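Local coordinates for nitrogenase molybdenum-iron protein alpha chain (Clostridium pasteurianum, PDB 4WES), which forms, with the beta chain, the molybdenum-iron component of nitrogenase, which reduces dinitrogen to ammonium at an iron-sulfur-molybdenum cluster, at residues T192-I197 against E274-I279; M272-T275 against P280-K283; P458-A463 against N505-P510; K337-Y342 against N353-F358. All coordinates share one frame; numbering follows the deposited sequence.

From the N terminus, contact 1 comes first. It closes a loop of 76 residues and joins the C-terminal ends of helices 182-196 and 263-277. Contact 2 begins on this second helix and overlaps contact 1 at Glu-274 and Thr-275. It closes the short turn into strand 281-283. Contact 4 follows, a local closure between strand 338-343 and helix 352-357. Contact 3 comes last and brings helix 492-507 back to strand 460-462. Contacts 3 and 4 are in series but meet in one sheet, where Phe-462 N lies 2.8 Å from Cys-340 O. The centres of contacts 1 and 3 are about 43 Å apart, on opposite sides of the chain's centre.

Contact 1. Residues T192-I197 against E274-I279; sequences TVMTDI and ETKYGI
The C-terminal ends of helices 182-196 and 263-277 meet here, where Met-194 reaches over to Lys-276 and Tyr-277. The backbones stay well apart, with the CA atoms of Met-194 and Lys-276 9.9 Å from each other. The gap is spanned by side chains and one water. The chain of Met-194 is bent at its second torsion (chi2 70°), which swings its end toward the other helix. Its CE lies 3.9 Å from CE2 of Tyr-277 and meets the ring obliquely. The same methyl is 4.0 Å from CD of Lys-276. The lysine is fully extended, with CG anti to the backbone N (chi1 -177°). Its CG sits over the centre of the Tyr-277 ring, 4.0 Å above the plane. The lysine chain thus lies against one face of the ring, and the two polar ends point the same way. A water takes up both ends. It accepts from Lys-276 NZ at 2.9 Å. It donates to Met-194 O at 2.7 Å. Its hydrogen bond to Tyr-277 OH, 2.9 Å long, is of undecided direction. Gly-278, with positive phi, ends the second helix. Met-194 also packs on Met-272 and Met-273. The water gives Met-194 O a partner and joins the two helix ends without a direct polar contact. Its shared bonds probably keep the lysine and tyrosine tips together.

Contact 2. Residues M272-T275 against P280-K283; sequences MMET and PWIK
Glu-274, in the last turn of helix 263-277, reaches across to Pro-280, just before the next strand, and to Trp-281, its first residue. Its CB points toward the strand. CG stands anti to the backbone N (chi1 -175°), and the chain runs on extended. CD comes within 4.5 Å of Pro-280 CA, a loose contact. At the tip, OE1 comes 3.5 Å from CD1 of Trp-281 and 3.7 Å from its NE1. The carboxylate and the indole are nearly perpendicular, their planes 79° apart, and OE1 approaches the ring obliquely. The polar link between them is made by water. One molecule accepts from Trp-281 NE1 at 3.0 Å and donates to OE1 at 2.7 Å. OE1 is also hydrogen-bonded to the hydroxyl of Ser-425. Two partners thus hold this oxygen, which probably restricts rotation of the carboxylate. Trp-281 holds its CG between the backbone N and the carbonyl carbon (chi1 62°), which brings the pyrrole part of the indole near the glutamate. Helix and strand belong to the beta-alpha-beta unit of strand 257-260, helix 263-277 and strand 281-283. The last of these is an outermost strand of its parallel sheet within this chain. The Trp-281 side chain lies against Asn-258 and Val-260 of the neighbouring strand and Ala-270 of the helix, about 10 Å from the side chain of the cluster ligand Cys-262.

Contact 3. Residues P458-A463 against N505-P510; sequences PDMFFA and NGIYTP
Ile-507 is the single residue of its segment that touches Asp-459 and Met-460, and its CD1 makes both contacts. This methyl lies 3.8 Å from the backbone O of Asp-459 and 4.1 Å from CE of Met-460. The two side chains of Met-460 and Ile-507 cross at about a right angle. The first pair is simple packing of a methyl on a carbonyl; the second is apolar. In Ile-507, CG1 is anti to the carbonyl carbon (chi1 -70°) and CD1 is turned back by a second bend, which carries it toward the strand. Met-460 leaves the strand toward the helix and bends at its third torsion (chi3 84°), bringing CE round to the isoleucine. In the next shell, the backbone N of Thr-338 holds the carboxylate of Asp-459 through OD2, while Met-460 also rests on Leu-503, one turn earlier in the helix than Ile-507, and Ile-507 on Leu-477. Just past the helix end, Thr-509 OG1 donates to Asn-505 O at 2.8 Å. The bond is bent, making an angle of 146° with the carbonyl at its oxygen. Strand 460-462 is an outermost strand of its mixed sheet within this chain, next to strand 338-343. Helix 492-507 packs on it, and Asn-505 and Thr-509 also touch Gln-311 and Gln-307 of the beta chain.

Contact 4. Residues K337-Y342 against N353-F358; sequences KTACLY and NMLKSF
Leu-341 and Leu-355 both place CG anti to the carbonyl carbon, Leu-341 with chi1 -56°. In each, CB already points toward the other segment, and this torsion carries CG and the methyls on in that direction. They differ in the second torsion. That of Leu-355 is near 180° (chi2 176°), whereas Leu-341 has chi2 90°. They meet tip to tip. CD1 of Leu-355 does all the touching: it lies 3.9 Å from CD2 of Leu-341 and 4.1 Å from its CD1, touching both methyls of the fork. The same CD1 is 4.3 Å from CB of Ala-339, two residues earlier on the same face of the strand. One leucine methyl of the helix thus bridges two alternate residues of the strand, both directed at the helix. Cys-340, between them, points away. The fold here is a parallel beta-alpha-beta crossover: strand 338-343 leads through helices 347-350 and 352-357 to the adjacent strand 361-367. Residues Val-343 to Arg-347, from the strand's end to the start of the next helix, line the pocket of the iron-sulfur-molybdenum cluster, and the side chain of Leu-341 is about 10 Å from that cluster. The backbones are held apart by the side chains, with the CA atoms of Ala-339 and Leu-355 8.4 Å from each other. Leu-355 also rests on Ser-362 and Phe-462, which lie on the strands flanking strand 338-343 on both sides.

Contact 1. Residues T192-I197 against E274-I279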
loop_
_atom_site.group_PDB
_atom_site.type_symbol
_atom_site.label_atom_id
_atom_site.label_comp_id
_atom_site.label_asym_id
_atom_site.label_seq_id
_atom_site.Cartn_x
_atom_site.Cartn_y
_atom_site.Cartn_z
ATOM N N THR A 192 26.655 -0.242 39.762
ATOM C CA THR A 192 27.574 0.643 39.042
ATOM C C THR A 192 27.004 2.045 38.887
ATOM O O THR A 192 27.726 3.044 39.004
ATOM C CB THR A 192 27.978 0.003 37.704
ATOM O OG1 THR A 192 28.788 -1.138 37.985
ATOM C CG2 THR A 192 28.662 0.972 36.781
ATOM N N VAL A 193 25.699 2.172 38.657
ATOM C CA VAL A 193 25.110 3.508 38.611
ATOM C C VAL A 193 25.336 4.231 39.946
ATOM O O VAL A 193 25.714 5.417 39.967
ATOM C CB VAL A 193 23.600 3.414 38.271
ATOM C CG1 VAL A 193 22.920 4.762 38.471
ATOM C CG2 VAL A 193 23.405 2.950 36.836
ATOM N N MET A 194 25.095 3.537 41.052
ATOM C CA MET A 194 25.237 4.165 42.365
ATOM C C MET A 194 26.636 4.679 42.616
ATOM O O MET A 194 26.804 5.816 43.050
ATOM C CB MET A 194 24.822 3.199 43.463
ATOM C CG MET A 194 24.844 3.824 44.851
ATOM S SD MET A 194 23.512 5.030 45.055
ATOM C CE MET A 194 24.173 5.949 46.445
ATOM N N THR A 195 27.635 3.832 42.424
ATOM C CA THR A 195 28.980 4.218 42.818
ATOM C C THR A 195 29.694 5.045 41.785
ATOM O O THR A 195 30.541 5.866 42.142
ATOM C CB THR A 195 29.820 3.009 43.202
ATOM O OG1 THR A 195 29.943 2.138 42.100
ATOM C CG2 THR A 195 29.200 2.234 44.367
ATOM N N ASP A 196 29.385 4.833 40.506
ATOM C CA ASP A 196 30.219 5.427 39.454
ATOM C C ASP A 196 29.547 6.571 38.703
ATOM O O ASP A 196 30.220 7.256 37.919
ATOM C CB ASP A 196 30.679 4.335 38.462
ATOM C CG ASP A 196 31.493 3.242 39.117
ATOM O OD1 ASP A 196 31.822 3.351 40.305
ATOM O OD2 ASP A 196 31.764 2.239 38.440
ATOM N N ILE A 197 28.249 6.762 38.933
ATOM C CA ILE A 197 27.503 7.814 38.244
ATOM C C ILE A 197 26.873 8.808 39.236
ATOM O O ILE A 197 27.144 9.999 39.208
ATOM C CB ILE A 197 26.468 7.260 37.204
ATOM C CG1 ILE A 197 27.142 6.268 36.266
ATOM C CG2 ILE A 197 25.823 8.423 36.470
ATOM C CD1 ILE A 197 26.200 5.641 35.265
ATOM N N GLU A 274 19.465 6.737 50.398
ATOM C CA GLU A 274 19.094 7.071 51.755
ATOM C C GLU A 274 20.296 6.913 52.697
ATOM O O GLU A 274 20.567 7.789 53.520
ATOM C CB GLU A 274 17.911 6.238 52.257
ATOM C CG GLU A 274 17.432 6.668 53.637
ATOM C CD GLU A 274 16.146 6.046 54.101
ATOM O OE1 GLU A 274 15.502 5.316 53.333
ATOM O OE2 GLU A 274 15.821 6.260 55.273
ATOM N N THR A 275 21.038 5.800 52.585
ATOM C CA THR A 275 22.166 5.575 53.471
ATOM C C THR A 275 23.277 6.615 53.253
ATOM O O THR A 275 23.856 7.148 54.215
ATOM C CB THR A 275 22.721 4.177 53.231
ATOM O OG1 THR A 275 21.680 3.234 53.511
ATOM C CG2 THR A 275 23.947 3.927 54.053
ATOM N N LYS A 276 23.618 6.863 51.988
ATOM C CA LYS A 276 24.791 7.669 51.666
ATOM C C LYS A 276 24.520 9.170 51.772
ATOM O O LYS A 276 25.378 9.914 52.243
ATOM C CB LYS A 276 25.313 7.321 50.277
ATOM C CG LYS A 276 26.576 8.076 49.886
ATOM C CD LYS A 276 27.205 7.512 48.611
ATOM C CE LYS A 276 28.423 8.313 48.191
ATOM N NZ LYS A 276 29.146 7.696 47.056
ATOM N N TYR A 277 23.347 9.603 51.321
ATOM C CA TYR A 277 23.014 11.034 51.225
ATOM C C TYR A 277 21.972 11.520 52.251
ATOM O O TYR A 277 21.836 12.724 52.444
ATOM C CB TYR A 277 22.546 11.376 49.798
ATOM C CG TYR A 277 23.583 11.121 48.762
ATOM C CD1 TYR A 277 24.755 11.891 48.702
ATOM C CD2 TYR A 277 23.448 10.093 47.834
ATOM C CE1 TYR A 277 25.744 11.643 47.765
ATOM C CE2 TYR A 277 24.417 9.864 46.908
ATOM C CZ TYR A 277 25.562 10.628 46.854
ATOM O OH TYR A 277 26.518 10.361 45.912
ATOM N N GLY A 278 21.218 10.593 52.835
ATOM C CA GLY A 278 20.131 10.968 53.741
ATOM C C GLY A 278 18.830 11.234 53.017
ATOM O O GLY A 278 17.871 11.661 53.634
ATOM N N ILE A 279 18.771 10.970 51.701
ATOM C CA ILE A 279 17.568 11.253 50.934
ATOM C C ILE A 279 16.534 10.162 51.165
ATOM O O ILE A 279 16.793 8.991 50.852
ATOM C CB ILE A 279 17.900 11.397 49.449
ATOM C CG1 ILE A 279 18.917 12.520 49.189
ATOM C CG2 ILE A 279 16.629 11.604 48.630
ATOM C CD1 ILE A 279 19.590 12.438 47.839
HETATM O O HOH W 1 27.029 7.606 45.102
#

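Contact 2. Residues M272-T275 against P280-K283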
loop_
_atom_site.group_PDB
_atom_site.type_symbol
_atom_site.label_atom_id
_atom_site.label_comp_id
_atom_site.label_asym_id
_atom_site.label_seq_id
_atom_site.Cartn_x
_atom_site.Cartn_y
_atom_site.Cartn_z
ATOM N N MET A 272 20.395 2.823 48.918
ATOM C CA MET A 272 21.758 3.351 49.002
ATOM C C MET A 272 21.790 4.866 49.038
ATOM O O MET A 272 22.644 5.447 49.704
ATOM C CB MET A 272 22.650 2.794 47.892
ATOM C CG MET A 272 22.910 1.314 48.070
ATOM S SD MET A 272 24.081 0.581 46.915
ATOM C CE MET A 272 23.070 0.453 45.446
ATOM N N MET A 273 20.882 5.529 48.322
ATOM C CA MET A 273 20.817 6.985 48.378
ATOM C C MET A 273 20.388 7.461 49.762
ATOM O O MET A 273 20.845 8.502 50.242
ATOM C CB MET A 273 19.922 7.547 47.287
ATOM C CG MET A 273 20.510 7.409 45.908
ATOM S SD MET A 273 19.533 8.194 44.612
ATOM C CE MET A 273 19.923 9.913 44.906
ATOM N N GLU A 274 19.465 6.737 50.398
ATOM C CA GLU A 274 19.094 7.071 51.755
ATOM C C GLU A 274 20.296 6.913 52.697
ATOM O O GLU A 274 20.567 7.789 53.520
ATOM C CB GLU A 274 17.911 6.238 52.257
ATOM C CG GLU A 274 17.432 6.668 53.637
ATOM C CD GLU A 274 16.146 6.046 54.101
ATOM O OE1 GLU A 274 15.502 5.316 53.333
ATOM O OE2 GLU A 274 15.821 6.260 55.273
ATOM N N THR A 275 21.038 5.800 52.585
ATOM C CA THR A 275 22.166 5.575 53.471
ATOM C C THR A 275 23.277 6.615 53.253
ATOM O O THR A 275 23.856 7.148 54.215
ATOM C CB THR A 275 22.721 4.177 53.231
ATOM O OG1 THR A 275 21.680 3.234 53.511
ATOM C CG2 THR A 275 23.947 3.927 54.053
ATOM N N PRO A 280 15.355 10.523 51.705
ATOM C CA PRO A 280 14.303 9.528 51.934
ATOM C C PRO A 280 13.638 9.139 50.640
ATOM O O PRO A 280 13.720 9.844 49.633
ATOM C CB PRO A 280 13.334 10.263 52.857
ATOM C CG PRO A 280 13.515 11.700 52.520
ATOM C CD PRO A 280 14.947 11.874 52.125
ATOM N N TRP A 281 12.953 8.004 50.668
ATOM C CA TRP A 281 12.141 7.596 49.527
ATOM C C TRP A 281 10.757 7.194 49.986
ATOM O O TRP A 281 10.571 6.764 51.118
ATOM C CB TRP A 281 12.786 6.489 48.722
ATOM C CG TRP A 281 13.051 5.155 49.374
ATOM C CD1 TRP A 281 14.156 4.805 50.103
ATOM C CD2 TRP A 281 12.219 3.990 49.325
ATOM N NE1 TRP A 281 14.088 3.479 50.457
ATOM C CE2 TRP A 281 12.904 2.960 49.994
ATOM C CE3 TRP A 281 10.970 3.714 48.755
ATOM C CZ2 TRP A 281 12.371 1.681 50.138
ATOM C CZ3 TRP A 281 10.459 2.453 48.886
ATOM C CH2 TRP A 281 11.168 1.453 49.543
ATOM N N ILE A 282 9.781 7.361 49.089
ATOM C CA ILE A 282 8.457 6.816 49.292
ATOM C C ILE A 282 8.126 5.960 48.107
ATOM O O ILE A 282 8.523 6.227 46.972
ATOM C CB ILE A 282 7.349 7.886 49.467
ATOM C CG1 ILE A 282 7.294 8.871 48.291
ATOM C CG2 ILE A 282 7.496 8.610 50.773
ATOM C CD1 ILE A 282 6.013 9.680 48.281
ATOM N N LYS A 283 7.385 4.874 48.361
ATOM C CA LYS A 283 6.764 4.179 47.239
ATOM C C LYS A 283 5.734 5.073 46.610
ATOM O O LYS A 283 4.968 5.713 47.296
ATOM C CB LYS A 283 6.126 2.875 47.735
ATOM C CG LYS A 283 5.594 1.967 46.613
ATOM C CD LYS A 283 6.735 1.350 45.812
ATOM C CE LYS A 283 6.269 0.602 44.568
ATOM N NZ LYS A 283 5.507 1.440 43.605
HETATM O O HOH W 2 15.920 2.694 52.678
#

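Contact 3. Residues P458-A463 against N505-P510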
loop_
_atom_site.group_PDB
_atom_site.type_symbol
_atom_site.label_atom_id
_atom_site.label_comp_id
_atom_site.label_asym_id
_atom_site.label_seq_id
_atom_site.Cartn_x
_atom_site.Cartn_y
_atom_site.Cartn_z
ATOM N N PRO A 458 -11.629 -15.931 32.352
ATOM C CA PRO A 458 -11.590 -14.487 32.555
ATOM C C PRO A 458 -11.999 -13.724 31.309
ATOM O O PRO A 458 -11.827 -14.211 30.170
ATOM C CB PRO A 458 -10.109 -14.220 32.871
ATOM C CG PRO A 458 -9.397 -15.282 32.085
ATOM C CD PRO A 458 -10.286 -16.514 32.223
ATOM N N ASP A 459 -12.475 -12.495 31.495
ATOM C CA ASP A 459 -12.773 -11.635 30.340
ATOM C C ASP A 459 -11.532 -11.064 29.661
ATOM O O ASP A 459 -11.594 -10.678 28.508
ATOM C CB ASP A 459 -13.665 -10.486 30.760
ATOM C CG ASP A 459 -15.011 -10.943 31.237
ATOM O OD1 ASP A 459 -15.811 -11.360 30.393
ATOM O OD2 ASP A 459 -15.262 -10.969 32.445
ATOM N N MET A 460 -10.443 -10.956 30.405
ATOM C CA MET A 460 -9.233 -10.374 29.867
ATOM C C MET A 460 -8.045 -10.905 30.650
ATOM O O MET A 460 -8.139 -11.182 31.836
ATOM C CB MET A 460 -9.312 -8.841 29.934
ATOM C CG MET A 460 -9.340 -8.280 31.340
ATOM S SD MET A 460 -9.945 -6.602 31.515
ATOM C CE MET A 460 -11.703 -6.925 31.563
ATOM N N PHE A 461 -6.889 -10.994 29.972
ATOM C CA PHE A 461 -5.674 -11.512 30.596
ATOM C C PHE A 461 -4.530 -10.638 30.111
ATOM O O PHE A 461 -4.152 -10.694 28.960
ATOM C CB PHE A 461 -5.478 -13.000 30.259
ATOM C CG PHE A 461 -4.563 -13.739 31.197
ATOM C CD1 PHE A 461 -4.951 -14.956 31.747
ATOM C CD2 PHE A 461 -3.302 -13.236 31.535
ATOM C CE1 PHE A 461 -4.130 -15.613 32.607
ATOM C CE2 PHE A 461 -2.482 -13.902 32.424
ATOM C CZ PHE A 461 -2.906 -15.094 32.953
ATOM N N PHE A 462 -4.034 -9.795 31.024
ATOM C CA PHE A 462 -2.943 -8.863 30.703
ATOM C C PHE A 462 -1.610 -9.587 30.852
ATOM O O PHE A 462 -1.351 -10.184 31.898
ATOM C CB PHE A 462 -2.981 -7.668 31.646
ATOM C CG PHE A 462 -4.213 -6.825 31.547
ATOM C CD1 PHE A 462 -5.294 -7.038 32.380
ATOM C CD2 PHE A 462 -4.289 -5.820 30.623
ATOM C CE1 PHE A 462 -6.422 -6.265 32.300
ATOM C CE2 PHE A 462 -5.424 -5.034 30.530
ATOM C CZ PHE A 462 -6.500 -5.261 31.345
ATOM N N ALA A 463 -0.740 -9.457 29.845
ATOM C CA ALA A 463 0.556 -10.135 29.897
ATOM C C ALA A 463 1.536 -9.456 28.940
ATOM O O ALA A 463 1.575 -8.204 28.904
ATOM C CB ALA A 463 0.381 -11.654 29.676
ATOM N N ASN A 505 -12.134 -0.640 23.690
ATOM C CA ASN A 505 -12.074 -0.987 22.280
ATOM C C ASN A 505 -11.747 -2.478 22.085
ATOM O O ASN A 505 -12.247 -3.128 21.158
ATOM C CB ASN A 505 -11.046 -0.117 21.554
ATOM C CG ASN A 505 -11.512 1.294 21.319
ATOM O OD1 ASN A 505 -12.646 1.624 21.622
ATOM N ND2 ASN A 505 -10.635 2.123 20.745
ATOM N N GLY A 506 -10.846 -3.012 22.918
ATOM C CA GLY A 506 -10.508 -4.419 22.829
ATOM C C GLY A 506 -11.669 -5.335 23.151
ATOM O O GLY A 506 -11.950 -6.290 22.411
ATOM N N ILE A 507 -12.368 -5.059 24.252
ATOM C CA ILE A 507 -13.442 -5.917 24.682
ATOM C C ILE A 507 -14.566 -5.948 23.663
ATOM O O ILE A 507 -15.151 -7.006 23.438
ATOM C CB ILE A 507 -13.987 -5.450 26.057
ATOM C CG1 ILE A 507 -12.988 -5.704 27.188
ATOM C CG2 ILE A 507 -15.340 -6.071 26.389
ATOM C CD1 ILE A 507 -12.742 -7.157 27.556
ATOM N N TYR A 508 -14.859 -4.808 23.066
ATOM C CA TYR A 508 -16.031 -4.642 22.189
ATOM C C TYR A 508 -15.710 -4.806 20.705
ATOM O O TYR A 508 -16.577 -4.581 19.855
ATOM C CB TYR A 508 -16.740 -3.312 22.522
ATOM C CG TYR A 508 -17.404 -3.382 23.870
ATOM C CD1 TYR A 508 -18.690 -3.818 24.003
ATOM C CD2 TYR A 508 -16.753 -3.003 25.022
ATOM C CE1 TYR A 508 -19.307 -3.895 25.226
ATOM C CE2 TYR A 508 -17.344 -3.104 26.251
ATOM C CZ TYR A 508 -18.634 -3.548 26.364
ATOM O OH TYR A 508 -19.261 -3.641 27.590
ATOM N N THR A 509 -14.508 -5.281 20.389
ATOM C CA THR A 509 -14.181 -5.631 18.995
ATOM C C THR A 509 -15.165 -6.692 18.489
ATOM O O THR A 509 -15.300 -7.757 19.078
ATOM C CB THR A 509 -12.737 -6.149 18.950
ATOM O OG1 THR A 509 -11.838 -5.051 19.199
ATOM C CG2 THR A 509 -12.373 -6.742 17.615
ATOM N N PRO A 510 -15.856 -6.436 17.363
ATOM C CA PRO A 510 -16.917 -7.377 16.947
ATOM C C PRO A 510 -16.439 -8.771 16.632
ATOM O O PRO A 510 -17.215 -9.723 16.801
ATOM C CB PRO A 510 -17.542 -6.674 15.751
ATOM C CG PRO A 510 -17.332 -5.215 16.028
ATOM C CD PRO A 510 -15.950 -5.165 16.633
#

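Contact 4. Residues K337-Y342 against N353-F358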
loop_
_atom_site.group_PDB
_atom_site.type_symbol
_atom_site.label_atom_id
_atom_site.label_comp_id
_atom_site.label_asym_id
_atom_site.label_seq_id
_atom_site.Cartn_x
_atom_site.Cartn_y
_atom_site.Cartn_z
ATOM N N LYS A 337 -16.597 -7.337 34.871
ATOM C CA LYS A 337 -15.718 -8.247 34.164
ATOM C C LYS A 337 -14.563 -8.669 35.054
ATOM O O LYS A 337 -14.295 -8.057 36.094
ATOM C CB LYS A 337 -15.227 -7.569 32.899
ATOM C CG LYS A 337 -16.374 -7.282 31.965
ATOM C CD LYS A 337 -15.969 -6.604 30.711
ATOM C CE LYS A 337 -17.138 -6.162 29.899
ATOM N NZ LYS A 337 -17.868 -7.335 29.368
ATOM N N THR A 338 -13.894 -9.744 34.667
ATOM C CA THR A 338 -12.779 -10.295 35.429
ATOM C C THR A 338 -11.486 -10.251 34.616
ATOM O O THR A 338 -11.477 -10.303 33.383
ATOM C CB THR A 338 -13.060 -11.762 35.847
ATOM O OG1 THR A 338 -13.258 -12.532 34.667
ATOM C CG2 THR A 338 -14.261 -11.836 36.764
ATOM N N ALA A 339 -10.379 -10.194 35.360
ATOM C CA ALA A 339 -9.053 -10.048 34.767
ATOM C C ALA A 339 -8.032 -10.919 35.465
ATOM O O ALA A 339 -8.136 -11.207 36.669
ATOM C CB ALA A 339 -8.610 -8.593 34.813
ATOM N N CYS A 340 -6.979 -11.239 34.710
ATOM C CA CYS A 340 -5.729 -11.770 35.259
ATOM C C CYS A 340 -4.590 -10.828 34.809
ATOM O O CYS A 340 -4.676 -10.255 33.739
ATOM C CB CYS A 340 -5.472 -13.182 34.739
ATOM S SG CYS A 340 -6.828 -14.343 34.927
ATOM N N LEU A 341 -3.561 -10.748 35.651
ATOM C CA LEU A 341 -2.386 -9.935 35.318
ATOM C C LEU A 341 -1.112 -10.710 35.515
ATOM O O LEU A 341 -0.862 -11.221 36.601
ATOM C CB LEU A 341 -2.296 -8.667 36.172
ATOM C CG LEU A 341 -3.465 -7.730 36.162
ATOM C CD1 LEU A 341 -4.473 -8.045 37.213
ATOM C CD2 LEU A 341 -2.994 -6.300 36.366
ATOM N N TYR A 342 -0.254 -10.711 34.495
ATOM C CA TYR A 342 1.023 -11.381 34.591
ATOM C C TYR A 342 2.083 -10.572 33.865
ATOM O O TYR A 342 2.126 -10.568 32.654
ATOM C CB TYR A 342 0.990 -12.819 34.035
ATOM C CG TYR A 342 2.299 -13.524 34.275
ATOM C CD1 TYR A 342 2.655 -13.885 35.560
ATOM C CD2 TYR A 342 3.184 -13.772 33.252
ATOM C CE1 TYR A 342 3.865 -14.494 35.827
ATOM C CE2 TYR A 342 4.403 -14.392 33.508
ATOM C CZ TYR A 342 4.743 -14.749 34.792
ATOM O OH TYR A 342 5.941 -15.384 35.071
ATOM N N ASN A 353 -5.213 -0.847 40.809
ATOM C CA ASN A 353 -6.194 0.122 41.272
ATOM C C ASN A 353 -7.020 0.716 40.130
ATOM O O ASN A 353 -8.190 1.035 40.317
ATOM C CB ASN A 353 -5.559 1.221 42.134
ATOM C CG ASN A 353 -4.826 2.301 41.329
ATOM O OD1 ASN A 353 -5.425 3.273 40.884
ATOM N ND2 ASN A 353 -3.539 2.139 41.137
ATOM N N MET A 354 -6.412 0.800 38.940
ATOM C CA MET A 354 -7.114 1.305 37.775
ATOM C C MET A 354 -8.204 0.312 37.378
ATOM O O MET A 354 -9.372 0.684 37.171
ATOM C CB MET A 354 -6.119 1.554 36.648
ATOM C CG MET A 354 -6.789 2.117 35.413
ATOM S SD MET A 354 -5.741 3.129 34.392
ATOM C CE MET A 354 -4.326 2.057 34.101
ATOM N N LEU A 355 -7.857 -0.968 37.287
ATOM C CA LEU A 355 -8.872 -1.982 36.976
ATOM C C LEU A 355 -10.002 -1.976 38.000
ATOM O O LEU A 355 -11.184 -2.058 37.633
ATOM C CB LEU A 355 -8.233 -3.356 36.887
ATOM C CG LEU A 355 -7.285 -3.530 35.694
ATOM C CD1 LEU A 355 -6.631 -4.894 35.737
ATOM C CD2 LEU A 355 -7.988 -3.338 34.368
ATOM N N LYS A 356 -9.647 -1.852 39.279
ATOM C CA LYS A 356 -10.676 -1.866 40.306
ATOM C C LYS A 356 -11.618 -0.667 40.153
ATOM O O LYS A 356 -12.834 -0.816 40.291
ATOM C CB LYS A 356 -10.047 -1.849 41.693
ATOM C CG LYS A 356 -11.071 -2.021 42.806
ATOM C CD LYS A 356 -10.424 -2.205 44.164
ATOM C CE LYS A 356 -11.483 -2.320 45.259
ATOM N NZ LYS A 356 -10.820 -2.237 46.586
ATOM N N SER A 357 -11.078 0.507 39.842
ATOM C CA SER A 357 -11.915 1.664 39.598
ATOM C C SER A 357 -12.856 1.496 38.415
ATOM O O SER A 357 -13.975 2.034 38.435
ATOM C CB SER A 357 -11.071 2.923 39.383
ATOM O OG SER A 357 -10.389 3.289 40.561
ATOM N N PHE A 358 -12.455 0.709 37.419
ATOM C CA PHE A 358 -13.297 0.414 36.267
ATOM C C PHE A 358 -14.346 -0.684 36.568
ATOM O O PHE A 358 -15.160 -1.007 35.700
ATOM C CB PHE A 358 -12.452 -0.085 35.081
ATOM C CG PHE A 358 -11.486 0.920 34.464
ATOM C CD1 PHE A 358 -11.398 2.256 34.869
ATOM C CD2 PHE A 358 -10.673 0.493 33.449
ATOM C CE1 PHE A 358 -10.502 3.095 34.230
ATOM C CE2 PHE A 358 -9.783 1.321 32.826
ATOM C CZ PHE A 358 -9.690 2.634 33.220
#